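Local coordinates for protein eukaryotic translation initiation factor 4 gamma 2 (Homo sapiens, PDB 4IUL) that probably serves in translation initiation as an eIF4G-like scaffold, its HEAT-repeat MIF4G domain interacting with the RNA helicase eIF4A, at residues A[219-231]-A[243-255]. Residues are numbered along the deposited sequence; the frame is centred on the assembly and turned at random.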
# COMPACT_ATOMS: atom_id res chain seq x y z
N MET A 219 6.69 17.31 7.72
CA MET A 219 6.96 16.31 8.74
C MET A 219 6.91 16.91 10.14
O MET A 219 6.37 16.29 11.06
CB MET A 219 8.33 15.66 8.50
CG MET A 219 8.42 14.89 7.18
SD MET A 219 7.37 13.43 7.10
CE MET A 219 8.47 12.20 7.77
N ASP A 220 7.48 18.10 10.31
CA ASP A 220 7.46 18.77 11.61
C ASP A 220 6.02 18.91 12.05
O ASP A 220 5.67 18.68 13.21
CB ASP A 220 8.09 20.16 11.52
CG ASP A 220 9.58 20.15 11.74
OD1 ASP A 220 10.17 19.05 11.91
OD2 ASP A 220 10.17 21.25 11.73
N GLN A 221 5.17 19.28 11.09
CA GLN A 221 3.75 19.46 11.35
C GLN A 221 3.09 18.15 11.80
O GLN A 221 2.27 18.15 12.73
CB GLN A 221 3.08 19.98 10.07
CG GLN A 221 1.81 20.75 10.29
CD GLN A 221 1.21 21.25 8.98
OE1 GLN A 221 1.94 21.68 8.08
NE2 GLN A 221 -0.11 21.21 8.88
N TYR A 222 3.45 17.03 11.16
CA TYR A 222 2.89 15.73 11.51
C TYR A 222 3.23 15.33 12.95
O TYR A 222 2.36 14.93 13.72
CB TYR A 222 3.45 14.63 10.59
CG TYR A 222 3.06 14.69 9.13
CD1 TYR A 222 3.90 14.13 8.16
CD2 TYR A 222 1.86 15.26 8.71
CE1 TYR A 222 3.57 14.15 6.81
CE2 TYR A 222 1.51 15.27 7.35
CZ TYR A 222 2.37 14.71 6.41
OH TYR A 222 2.06 14.72 5.07
N PHE A 223 4.51 15.42 13.29
CA PHE A 223 4.96 15.03 14.62
C PHE A 223 4.54 15.96 15.76
O PHE A 223 4.58 15.56 16.93
CB PHE A 223 6.47 14.80 14.62
CG PHE A 223 6.87 13.48 14.02
CD1 PHE A 223 6.85 13.28 12.64
CD2 PHE A 223 7.22 12.40 14.84
CE1 PHE A 223 7.16 12.04 12.08
CE2 PHE A 223 7.52 11.16 14.30
CZ PHE A 223 7.49 10.97 12.91
N ALA A 224 4.14 17.18 15.43
CA ALA A 224 3.67 18.09 16.46
C ALA A 224 2.31 17.50 16.85
O ALA A 224 2.02 17.24 18.02
CB ALA A 224 3.49 19.49 15.90
N ARG A 225 1.50 17.27 15.83
CA ARG A 225 0.17 16.70 15.99
C ARG A 225 0.25 15.39 16.78
O ARG A 225 -0.63 15.11 17.60
CB ARG A 225 -0.42 16.46 14.60
CG ARG A 225 -1.66 15.59 14.53
CD ARG A 225 -2.86 16.23 15.19
NE ARG A 225 -4.07 15.46 14.91
CZ ARG A 225 -5.25 15.67 15.48
NH1 ARG A 225 -5.39 16.64 16.38
NH2 ARG A 225 -6.28 14.91 15.15
N MET A 226 1.31 14.61 16.56
CA MET A 226 1.50 13.34 17.25
C MET A 226 1.84 13.50 18.73
O MET A 226 1.38 12.71 19.56
CB MET A 226 2.61 12.52 16.57
CG MET A 226 2.19 11.82 15.27
SD MET A 226 3.57 11.25 14.24
CE MET A 226 4.05 9.72 15.04
N CYS A 227 2.64 14.51 19.06
CA CYS A 227 3.03 14.78 20.44
C CYS A 227 1.84 15.23 21.27
O CYS A 227 1.77 14.94 22.47
CB CYS A 227 4.11 15.87 20.50
SG CYS A 227 5.78 15.33 20.08
N SER A 228 0.90 15.94 20.65
CA SER A 228 -0.28 16.42 21.35
C SER A 228 -1.40 15.39 21.40
O SER A 228 -2.57 15.75 21.54
CB SER A 228 -0.80 17.71 20.70
OG SER A 228 -1.23 17.47 19.37
N LEU A 229 -1.05 14.11 21.27
CA LEU A 229 -2.02 13.02 21.31
C LEU A 229 -1.49 11.85 22.13
O LEU A 229 -2.27 10.99 22.56
CB LEU A 229 -2.33 12.52 19.89
CG LEU A 229 -3.03 13.42 18.86
CD1 LEU A 229 -3.18 12.66 17.56
CD2 LEU A 229 -4.39 13.86 19.38
N MET A 230 -0.18 11.81 22.34
CA MET A 230 0.41 10.72 23.11
C MET A 230 0.18 10.87 24.60
O MET A 230 0.55 10.00 25.39
CB MET A 230 1.91 10.61 22.83
CG MET A 230 2.69 11.89 23.05
SD MET A 230 4.46 11.61 22.81
CE MET A 230 5.06 11.85 24.49
N LEU A 231 -0.43 11.99 24.99
CA LEU A 231 -0.73 12.24 26.39
C LEU A 231 -2.24 12.34 26.58
O LEU A 231 -2.72 12.76 27.63
CB LEU A 231 -0.07 13.54 26.86
CG LEU A 231 1.26 13.42 27.62
CD1 LEU A 231 2.25 12.56 26.86
CD2 LEU A 231 1.82 14.81 27.85
N LEU A 243 3.10 5.86 20.11
CA LEU A 243 3.34 7.17 19.54
C LEU A 243 4.63 7.74 20.11
O LEU A 243 5.45 8.29 19.39
CB LEU A 243 2.17 8.11 19.83
CG LEU A 243 0.84 7.81 19.13
CD1 LEU A 243 -0.28 8.64 19.75
CD2 LEU A 243 0.97 8.10 17.63
N GLN A 244 4.80 7.59 21.43
CA GLN A 244 5.99 8.09 22.11
C GLN A 244 7.26 7.47 21.57
O GLN A 244 8.29 8.14 21.45
CB GLN A 244 5.90 7.83 23.62
CG GLN A 244 4.77 8.56 24.32
CD GLN A 244 4.82 8.40 25.84
OE1 GLN A 244 3.95 8.88 26.56
NE2 GLN A 244 5.86 7.72 26.33
N ASP A 245 7.21 6.18 21.25
CA ASP A 245 8.39 5.49 20.74
C ASP A 245 8.74 5.96 19.32
O ASP A 245 9.91 6.02 18.96
CB ASP A 245 8.18 3.98 20.74
CG ASP A 245 9.43 3.21 20.34
OD1 ASP A 245 10.44 3.30 21.07
OD2 ASP A 245 9.41 2.54 19.28
N THR A 246 7.72 6.28 18.53
CA THR A 246 7.93 6.74 17.16
C THR A 246 8.52 8.15 17.18
O THR A 246 9.50 8.42 16.49
CB THR A 246 6.61 6.73 16.37
OG1 THR A 246 6.11 5.39 16.29
CG2 THR A 246 6.83 7.27 14.96
N VAL A 247 7.92 9.02 17.97
CA VAL A 247 8.39 10.40 18.11
C VAL A 247 9.85 10.46 18.55
O VAL A 247 10.65 11.21 17.98
CB VAL A 247 7.52 11.17 19.12
CG1 VAL A 247 8.24 12.40 19.63
CG2 VAL A 247 6.21 11.57 18.45
N GLU A 248 10.19 9.67 19.56
CA GLU A 248 11.55 9.62 20.10
C GLU A 248 12.56 9.17 19.04
O GLU A 248 13.71 9.60 19.06
CB GLU A 248 11.59 8.66 21.29
CG GLU A 248 12.95 8.55 21.96
CD GLU A 248 12.95 7.50 23.07
OE1 GLU A 248 12.19 7.67 24.05
OE2 GLU A 248 13.72 6.52 22.96
N LEU A 249 12.12 8.30 18.14
CA LEU A 249 12.99 7.79 17.08
C LEU A 249 13.34 8.91 16.11
O LEU A 249 14.47 9.00 15.62
CB LEU A 249 12.31 6.64 16.34
CG LEU A 249 13.09 5.98 15.20
CD1 LEU A 249 14.39 5.41 15.74
CD2 LEU A 249 12.25 4.88 14.57
N ARG A 250 12.37 9.78 15.84
CA ARG A 250 12.59 10.88 14.92
C ARG A 250 13.49 11.94 15.55
O ARG A 250 14.34 12.52 14.87
CB ARG A 250 11.26 11.52 14.51
CG ARG A 250 11.38 12.31 13.23
CD ARG A 250 10.62 13.61 13.28
NE ARG A 250 10.80 14.37 12.05
CZ ARG A 250 10.55 15.67 11.93
NH1 ARG A 250 10.11 16.38 12.97
NH2 ARG A 250 10.75 16.27 10.76
N GLU A 251 13.29 12.20 16.84
CA GLU A 251 14.10 13.18 17.55
C GLU A 251 15.56 12.73 17.52
O GLU A 251 16.48 13.54 17.65
CB GLU A 251 13.60 13.32 18.99
CG GLU A 251 12.14 13.77 19.08
CD GLU A 251 11.67 14.06 20.50
OE1 GLU A 251 11.85 13.19 21.38
OE2 GLU A 251 11.12 15.16 20.73
N HIS A 252 15.76 11.43 17.33
CA HIS A 252 17.10 10.85 17.24
C HIS A 252 17.53 10.67 15.77
O HIS A 252 18.38 9.84 15.46
CB HIS A 252 17.13 9.49 17.93
CG HIS A 252 17.18 9.57 19.43
ND1 HIS A 252 16.23 10.24 20.17
CD2 HIS A 252 18.06 9.06 20.32
CE1 HIS A 252 16.52 10.14 21.45
NE2 HIS A 252 17.63 9.43 21.57
N HIS A 253 16.94 11.47 14.88
CA HIS A 253 17.27 11.39 13.46
C HIS A 253 17.14 9.98 12.90
O HIS A 253 17.96 9.54 12.10
CB HIS A 253 18.70 11.88 13.21
CG HIS A 253 18.92 13.31 13.60
ND1 HIS A 253 19.63 14.20 12.81
CD2 HIS A 253 18.52 14.01 14.69
CE1 HIS A 253 19.66 15.38 13.40
NE2 HIS A 253 18.99 15.30 14.54
N TRP A 254 16.10 9.26 13.32
CA TRP A 254 15.87 7.89 12.85
C TRP A 254 17.11 7.00 12.95
O TRP A 254 17.17 5.95 12.31
CB TRP A 254 15.39 7.88 11.39
CG TRP A 254 14.18 8.72 11.13
CD1 TRP A 254 14.17 10.02 10.70
CD2 TRP A 254 12.82 8.35 11.32
NE1 TRP A 254 12.87 10.48 10.61
CE2 TRP A 254 12.02 9.47 10.99
CE3 TRP A 254 12.18 7.17 11.74
CZ2 TRP A 254 10.63 9.45 11.06
CZ3 TRP A 254 10.80 7.15 11.82
CH2 TRP A 254 10.04 8.29 11.48
N VAL A 255 18.11 7.40 13.73
CA VAL A 255 19.30 6.57 13.83
C VAL A 255 19.15 5.53 14.93
O VAL A 255 18.99 5.87 16.10
CB VAL A 255 20.56 7.41 14.10
CG1 VAL A 255 21.76 6.49 14.26
CG2 VAL A 255 20.79 8.37 12.95
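Phe223 is the chief knob between helices 216-227 and 237-251, the last two of this HEAT-repeat MIF4G domain, whose short axes run roughly antiparallel (143°) and 10.2 Å apart at closest. Its flat ring suits a slot with two walls. Arg250 CD lies 3.7 Å from the Phe223 ring centroid, a CH-pi contact over the face; Met226 SD, from Phe223's own helix, covers the opposite face. Val247 CG2 abuts the ring edge near its plane, 3.8 Å from Phe223 CD2, and Trp254 CZ2 closes the end, 3.9 Å from Phe223 CZ. Arg250 can be both wall and clamp because it is long: with CG anti to the backbone N (chi1 -160°) and a bend at chi2, the methylenes pass over the ring and the guanidinium reaches Asp220. A leucine in place of Arg250 would probably leave the Asp220 carboxylate without its countercharge and one face of the Phe223 ring less well covered.

Smaller bumps continue the seam. Val247, branched and compact, slips between Phe223 and Cys227, whose SG lies 3.9 Å from Val247 CG1. The bendable Met226 turns its methyl CE onto Thr246 CG2, while Thr246 OG1 bonds back to Leu242 O. Beyond the helix end, Met230 CB meets Leu243 CB, and its thioether lies across the Gln244 aliphatic chain. Leu243 and Thr246 also reach Cys200, tying this helical pair to the preceding helix 193-210.

Arg250 NE and Trp254 NE1 share Asp211 OD2. In a salt bridge, Arg250 NH1 (2.9 Å) and NH2 (3.1 Å) both donate to Asp220 OD1, in the guanidinium plane but on the carboxylate's anti side, the two planes 82° apart.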